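Local coordinates for gamma-glutamyltranspeptidase (Streptomyces lincolnensis, PDB 6J3A), which belongs to the gamma-glutamyltranspeptidases, a family of N-terminal nucleophile (Ntn) enzymes, and is a homologue of LmbA that probably acts on gamma-glutamyl-type bonds, at residues G203-E206 with A207-A211; E214-T218 with G219-E223. One frame throughout, in Å; residues are numbered along the deposited sequence.

How the interactions relate
Interaction 1 and interaction 2 follow one another along the chain, neither nested nor crossed, with centres about 15 Å apart at the two ends of helix 205-217. Coming from the N terminus, the chain leaves helix 186-200, turns at Gly203 and enters helix 205-217, whose first turn is closed by interaction 1. Interaction 2 closes the break at Thr218 and Gly219, where helix 205-217 gives way to helix 220-229. The first contact ties the start of the helix to helix 111-122; the second packs the end of this helix and the start of helix 220-229 against helix 186-200 (Val215, Trp216, Phe220), while Thr218 and Ala222 touch helix 247-252.

Interaction 1: G203-E206 with A207-A211; sequences GDRE and AQIEA
The guanidinium group of Arg205 has Ile209 CD1 over the centre of one face, 4.0 Å above its plane, and the carboxylate of Glu206 at its edge. Arg205 NH1 gives Glu206 OE1 a salt-bridging hydrogen bond of 2.7 Å, lying close to the guanidinium plane but reaching the oxygen on its anti side. With CG anti to the backbone N (chi1 176°), the arginine runs alongside Ile209 one turn on, both pointing the same way, and its NH2 goes on to the carbonyl of Leu119. With an alanine at this position, Glu206 would probably lose its charged mate, the Ile209 CD1 methyl the flat group beside it, and the carbonyl of Leu119 a donor. Asp204 folds back over the helix start: its CG sits between the backbone N and the carbonyl carbon (chi1 75°), and Asp204 OD1 accepts from Ala207 N at 3.1 Å, met from above the carboxylate plane. The same amide makes a weak bond to Asp204 O, which also accepts from Gln208 N at 3.1 Å. A water bridges Arg205 O and Gln208 OE1, donating to each, while Gln208 NE2 reaches back to Ala200 O, so both ends of this amide are engaged. Glu210 N bonds Glu206 O at 3.0 Å, continuing the helical pattern. Ahead of the cap, Gly203 turns with a positive phi (136°) at which a side chain would jam against the preceding carbonyl. This is a helix N-terminus with an Asp N-cap, set after the turn at Gly203 that follows helix 186-200.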
ATOM      1  N   GLY A 203      30.067  -9.878  23.315  1.00 46.99           N
ATOM      2  CA  GLY A 203      31.150  -9.085  22.721  1.00 46.43           C
ATOM      3  C   GLY A 203      30.696  -8.134  21.630  1.00 44.80           C
ATOM      4  O   GLY A 203      29.714  -7.408  21.801  1.00 42.44           O
ATOM      5  N   ASP A 204      31.432  -8.132  20.519  1.00 44.81           N
ATOM      6  CA  ASP A 204      31.067  -7.337  19.350  1.00 46.52           C
ATOM      7  C   ASP A 204      29.821  -7.893  18.642  1.00 46.45           C
ATOM      8  O   ASP A 204      29.393  -9.028  18.880  1.00 45.96           O
ATOM      9  CB  ASP A 204      32.255  -7.180  18.376  1.00 46.65           C
ATOM     10  CG  ASP A 204      32.547  -8.432  17.567  1.00 47.15           C
ATOM     11  OD1 ASP A 204      32.182  -9.540  17.997  1.00 48.95           O
ATOM     12  OD2 ASP A 204      33.165  -8.305  16.487  1.00 48.54           O
ATOM     13  N   ARG A 205      29.259  -7.061  17.780  1.00 46.26           N
ATOM     14  CA  ARG A 205      28.032  -7.354  17.047  1.00 45.99           C
ATOM     15  C   ARG A 205      27.947  -8.791  16.476  1.00 45.93           C
ATOM     16  O   ARG A 205      26.925  -9.466  16.637  1.00 45.97           O
ATOM     17  CB  ARG A 205      27.892  -6.305  15.942  1.00 46.01           C
ATOM     18  CG  ARG A 205      26.727  -6.489  14.991  1.00 45.10           C
ATOM     19  CD  ARG A 205      27.071  -5.987  13.601  1.00 44.19           C
ATOM     20  NE  ARG A 205      25.974  -6.362  12.729  1.00 43.84           N
ATOM     21  CZ  ARG A 205      25.953  -7.346  11.828  1.00 42.79           C
ATOM     22  NH1 ARG A 205      27.015  -8.107  11.552  1.00 39.83           N
ATOM     23  NH2 ARG A 205      24.818  -7.548  11.168  1.00 44.24           N
ATOM     24  N   GLU A 206      29.016  -9.242  15.825  1.00 46.66           N
ATOM     25  CA  GLU A 206      29.059 -10.577  15.195  1.00 47.47           C
ATOM     26  C   GLU A 206      29.090 -11.698  16.233  1.00 45.96           C
ATOM     27  O   GLU A 206      28.532 -12.770  16.009  1.00 45.22           O
ATOM     28  CB  GLU A 206      30.280 -10.729  14.266  1.00 49.40           C
ATOM     29  CG  GLU A 206      30.176 -10.028  12.909  1.00 51.56           C
ATOM     30  CD  GLU A 206      30.350  -8.510  12.972  1.00 53.63           C
ATOM     31  OE1 GLU A 206      29.622  -7.797  12.245  1.00 55.53           O
ATOM     32  OE2 GLU A 206      31.209  -8.014  13.737  1.00 54.29           O
ATOM     33  N   ALA A 207      29.757 -11.445  17.357  1.00 44.80           N
ATOM     34  CA  ALA A 207      29.866 -12.429  18.429  1.00 44.33           C
ATOM     35  C   ALA A 207      28.517 -12.672  19.090  1.00 43.14           C
ATOM     36  O   ALA A 207      28.240 -13.792  19.537  1.00 42.76           O
ATOM     37  CB  ALA A 207      30.888 -11.985  19.466  1.00 44.61           C
ATOM     38  N   GLN A 208      27.698 -11.618  19.153  1.00 41.04           N
ATOM     39  CA  GLN A 208      26.364 -11.681  19.759  1.00 41.62           C
ATOM     40  C   GLN A 208      25.447 -12.590  18.970  1.00 41.22           C
ATOM     41  O   GLN A 208      24.695 -13.379  19.547  1.00 41.12           O
ATOM     42  CB  GLN A 208      25.727 -10.293  19.823  1.00 42.40           C
ATOM     43  CG  GLN A 208      26.458  -9.317  20.730  1.00 43.38           C
ATOM     44  CD  GLN A 208      25.728  -7.999  20.909  1.00 42.62           C
ATOM     45  OE1 GLN A 208      25.258  -7.393  19.947  1.00 43.55           O
ATOM     46  NE2 GLN A 208      25.640  -7.546  22.148  1.00 41.81           N
ATOM     47  N   ILE A 209      25.511 -12.451  17.649  1.00 40.32           N
ATOM     48  CA  ILE A 209      24.750 -13.285  16.726  1.00 40.39           C
ATOM     49  C   ILE A 209      25.229 -14.736  16.801  1.00 40.58           C
ATOM     50  O   ILE A 209      24.421 -15.653  16.852  1.00 39.78           O
ATOM     51  CB  ILE A 209      24.831 -12.723  15.286  1.00 40.05           C
ATOM     52  CG1 ILE A 209      24.060 -11.399  15.195  1.00 40.24           C
ATOM     53  CG2 ILE A 209      24.241 -13.683  14.269  1.00 39.55           C
ATOM     54  CD1 ILE A 209      24.544 -10.480  14.095  1.00 40.38           C
ATOM     55  N   GLU A 210      26.542 -14.931  16.822  1.00 43.11           N
ATOM     56  CA  GLU A 210      27.137 -16.267  16.936  1.00 43.79           C
ATOM     57  C   GLU A 210      26.776 -16.947  18.264  1.00 43.20           C
ATOM     58  O   GLU A 210      26.486 -18.148  18.289  1.00 43.53           O
ATOM     59  CB  GLU A 210      28.659 -16.184  16.772  1.00 44.99           C
ATOM     60  CG  GLU A 210      29.337 -17.509  16.454  1.00 46.12           C
ATOM     61  CD  GLU A 210      28.944 -18.077  15.103  1.00 47.07           C
ATOM     62  OE1 GLU A 210      28.927 -17.321  14.107  1.00 44.43           O
ATOM     63  OE2 GLU A 210      28.652 -19.291  15.036  1.00 49.85           O
ATOM     64  N   ALA A 211      26.792 -16.182  19.356  1.00 42.88           N
ATOM     65  CA  ALA A 211      26.323 -16.676  20.669  1.00 41.62           C
ATOM     66  C   ALA A 211      24.843 -17.045  20.647  1.00 40.87           C
ATOM     67  O   ALA A 211      24.446 -18.049  21.235  1.00 42.78           O
ATOM     68  CB  ALA A 211      26.580 -15.652  21.756  1.00 41.03           C
TER
HETATM   69  O   HOH W   1      24.538  -8.235  17.445  1.00 32.99           O

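Interaction 2: E214-T218 with G219-E223; sequences EVWRT and GFIAE
Trp216 has CG anti to its own amide nitrogen (chi1 -176°), and Ile221 places CG2 likewise; these torsions swing the CG2 methyl of Ile221 over one face of the indole. It makes a CH-pi contact 3.9 Å from the centroid of the six-membered ring, 20° off the normal, while Ile221 CD1 also reaches Trp216 CE3. Phe112 stacks with the same indole. Val215 CG1 touches Phe220 CE1 at 3.6 Å, the two side chains crossing at a slant; Ile221 CG1 lies over one face of the phenyl ring, offset toward its rim, and Arg194 makes a cation-pi contact with it. Thr218 OG1 donates to Glu214 O at 2.8 Å, and Thr218 N reaches that oxygen from the opposite face of the carbonyl plane. Gly219 N adds only weak bonds, to Glu214 O and Val215 O; a CB on Gly219 would clash with Val215 O. Arg217 NH1 pairs with Glu214 OE1 at 2.7 Å on the syn side, while its NH2 bonds Trp253 O. Ala222 CB packs 3.3 Å from Arg217 O. Together these contacts form a helix-to-helix junction, in which Thr218 leaves helix 205-217 and Gly219 is the N-cap residue of helix 220-229.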
ATOM      1  N   GLU A 214      24.226 -20.402  19.095  1.00 42.04           N
ATOM      2  CA  GLU A 214      24.477 -21.458  20.071  1.00 44.22           C
ATOM      3  C   GLU A 214      23.394 -21.605  21.133  1.00 43.66           C
ATOM      4  O   GLU A 214      23.177 -22.709  21.639  1.00 45.19           O
ATOM      5  CB  GLU A 214      25.834 -21.241  20.738  1.00 45.92           C
ATOM      6  CG  GLU A 214      27.007 -21.379  19.774  1.00 49.09           C
ATOM      7  CD  GLU A 214      27.086 -22.745  19.092  1.00 49.99           C
ATOM      8  OE1 GLU A 214      27.531 -22.787  17.924  1.00 50.45           O
ATOM      9  OE2 GLU A 214      26.701 -23.768  19.713  1.00 49.14           O
ATOM     10  N   VAL A 215      22.728 -20.508  21.477  1.00 42.79           N
ATOM     11  CA  VAL A 215      21.565 -20.562  22.366  1.00 42.47           C
ATOM     12  C   VAL A 215      20.415 -21.346  21.722  1.00 40.38           C
ATOM     13  O   VAL A 215      19.769 -22.159  22.385  1.00 40.99           O
ATOM     14  CB  VAL A 215      21.112 -19.151  22.778  1.00 43.32           C
ATOM     15  CG1 VAL A 215      19.778 -19.183  23.512  1.00 43.50           C
ATOM     16  CG2 VAL A 215      22.171 -18.521  23.672  1.00 44.70           C
ATOM     17  N   TRP A 216      20.170 -21.103  20.440  1.00 37.58           N
ATOM     18  CA  TRP A 216      19.194 -21.890  19.689  1.00 36.37           C
ATOM     19  C   TRP A 216      19.616 -23.357  19.588  1.00 38.34           C
ATOM     20  O   TRP A 216      18.786 -24.261  19.687  1.00 37.98           O
ATOM     21  CB  TRP A 216      18.985 -21.327  18.277  1.00 33.67           C
ATOM     22  CG  TRP A 216      17.912 -22.078  17.542  1.00 31.55           C
ATOM     23  CD1 TRP A 216      18.046 -23.277  16.904  1.00 31.40           C
ATOM     24  CD2 TRP A 216      16.533 -21.715  17.421  1.00 29.89           C
ATOM     25  NE1 TRP A 216      16.843 -23.678  16.383  1.00 31.06           N
ATOM     26  CE2 TRP A 216      15.896 -22.734  16.680  1.00 29.99           C
ATOM     27  CE3 TRP A 216      15.777 -20.622  17.849  1.00 29.68           C
ATOM     28  CZ2 TRP A 216      14.534 -22.695  16.359  1.00 29.54           C
ATOM     29  CZ3 TRP A 216      14.416 -20.585  17.532  1.00 29.72           C
ATOM     30  CH2 TRP A 216      13.813 -21.621  16.792  1.00 28.95           C
ATOM     31  N   ARG A 217      20.912 -23.568  19.394  1.00 40.89           N
ATOM     32  CA  ARG A 217      21.476 -24.870  19.039  1.00 43.68           C
ATOM     33  C   ARG A 217      21.751 -25.821  20.192  1.00 42.77           C
ATOM     34  O   ARG A 217      21.512 -27.025  20.078  1.00 41.16           O
ATOM     35  CB  ARG A 217      22.809 -24.643  18.336  1.00 47.90           C
ATOM     36  CG  ARG A 217      23.040 -25.572  17.181  1.00 51.13           C
ATOM     37  CD  ARG A 217      23.407 -24.784  15.956  1.00 53.95           C
ATOM     38  NE  ARG A 217      24.743 -24.208  16.081  1.00 56.23           N
ATOM     39  CZ  ARG A 217      25.755 -24.426  15.244  1.00 59.66           C
ATOM     40  NH1 ARG A 217      26.918 -23.833  15.473  1.00 62.19           N
ATOM     41  NH2 ARG A 217      25.625 -25.217  14.177  1.00 60.04           N
ATOM     42  N   THR A 218      22.326 -25.269  21.258  1.00 42.36           N
ATOM     43  CA  THR A 218      22.702 -26.023  22.458  1.00 41.31           C
ATOM     44  C   THR A 218      22.109 -25.492  23.763  1.00 40.83           C
ATOM     45  O   THR A 218      22.201 -26.172  24.784  1.00 41.22           O
ATOM     46  CB  THR A 218      24.235 -26.042  22.619  1.00 41.36           C
ATOM     47  OG1 THR A 218      24.726 -24.702  22.760  1.00 39.10           O
ATOM     48  CG2 THR A 218      24.895 -26.713  21.413  1.00 42.18           C
ATOM     49  N   GLY A 219      21.499 -24.304  23.728  1.00 40.29           N
ATOM     50  CA  GLY A 219      21.034 -23.607  24.932  1.00 38.78           C
ATOM     51  C   GLY A 219      19.600 -23.927  25.317  1.00 36.87           C
ATOM     52  O   GLY A 219      19.062 -24.980  24.965  1.00 34.78           O
ATOM     53  N   PHE A 220      18.980 -22.998  26.037  1.00 36.45           N
ATOM     54  CA  PHE A 220      17.650 -23.223  26.608  1.00 36.39           C
ATOM     55  C   PHE A 220      16.572 -23.542  25.555  1.00 35.48           C
ATOM     56  O   PHE A 220      15.627 -24.284  25.832  1.00 34.99           O
ATOM     57  CB  PHE A 220      17.240 -22.047  27.514  1.00 36.33           C
ATOM     58  CG  PHE A 220      16.655 -20.858  26.785  1.00 36.60           C
ATOM     59  CD1 PHE A 220      17.474 -19.854  26.273  1.00 36.91           C
ATOM     60  CD2 PHE A 220      15.271 -20.720  26.654  1.00 36.59           C
ATOM     61  CE1 PHE A 220      16.925 -18.757  25.615  1.00 36.45           C
ATOM     62  CE2 PHE A 220      14.716 -19.624  26.003  1.00 36.17           C
ATOM     63  CZ  PHE A 220      15.543 -18.643  25.483  1.00 36.42           C
ATOM     64  N   ILE A 221      16.735 -22.993  24.356  1.00 35.36           N
ATOM     65  CA  ILE A 221      15.784 -23.224  23.270  1.00 35.78           C
ATOM     66  C   ILE A 221      15.847 -24.673  22.814  1.00 35.09           C
ATOM     67  O   ILE A 221      14.831 -25.356  22.769  1.00 36.22           O
ATOM     68  CB  ILE A 221      16.039 -22.268  22.080  1.00 35.76           C
ATOM     69  CG1 ILE A 221      15.681 -20.838  22.481  1.00 35.01           C
ATOM     70  CG2 ILE A 221      15.222 -22.670  20.852  1.00 35.76           C
ATOM     71  CD1 ILE A 221      16.054 -19.794  21.448  1.00 35.33           C
ATOM     72  N   ALA A 222      17.045 -25.121  22.463  1.00 35.11           N
ATOM     73  CA  ALA A 222      17.283 -26.509  22.055  1.00 35.75           C
ATOM     74  C   ALA A 222      16.753 -27.518  23.068  1.00 36.31           C
ATOM     75  O   ALA A 222      16.056 -28.463  22.701  1.00 37.50           O
ATOM     76  CB  ALA A 222      18.769 -26.739  21.847  1.00 36.06           C
ATOM     77  N   GLU A 223      17.104 -27.313  24.334  1.00 35.85           N
ATOM     78  CA  GLU A 223      16.618 -28.160  25.426  1.00 36.35           C
ATOM     79  C   GLU A 223      15.106 -28.350  25.363  1.00 34.99           C
ATOM     80  O   GLU A 223      14.617 -29.478  25.393  1.00 35.45           O
ATOM     81  CB  GLU A 223      17.027 -27.567  26.778  1.00 37.75           C
ATOM     82  CG  GLU A 223      18.493 -27.825  27.106  1.00 39.13           C
ATOM     83  CD  GLU A 223      19.040 -26.974  28.243  1.00 41.26           C
ATOM     84  OE1 GLU A 223      18.281 -26.207  28.885  1.00 43.36           O
ATOM     85  OE2 GLU A 223      20.260 -27.077  28.494  1.00 42.55           O
TER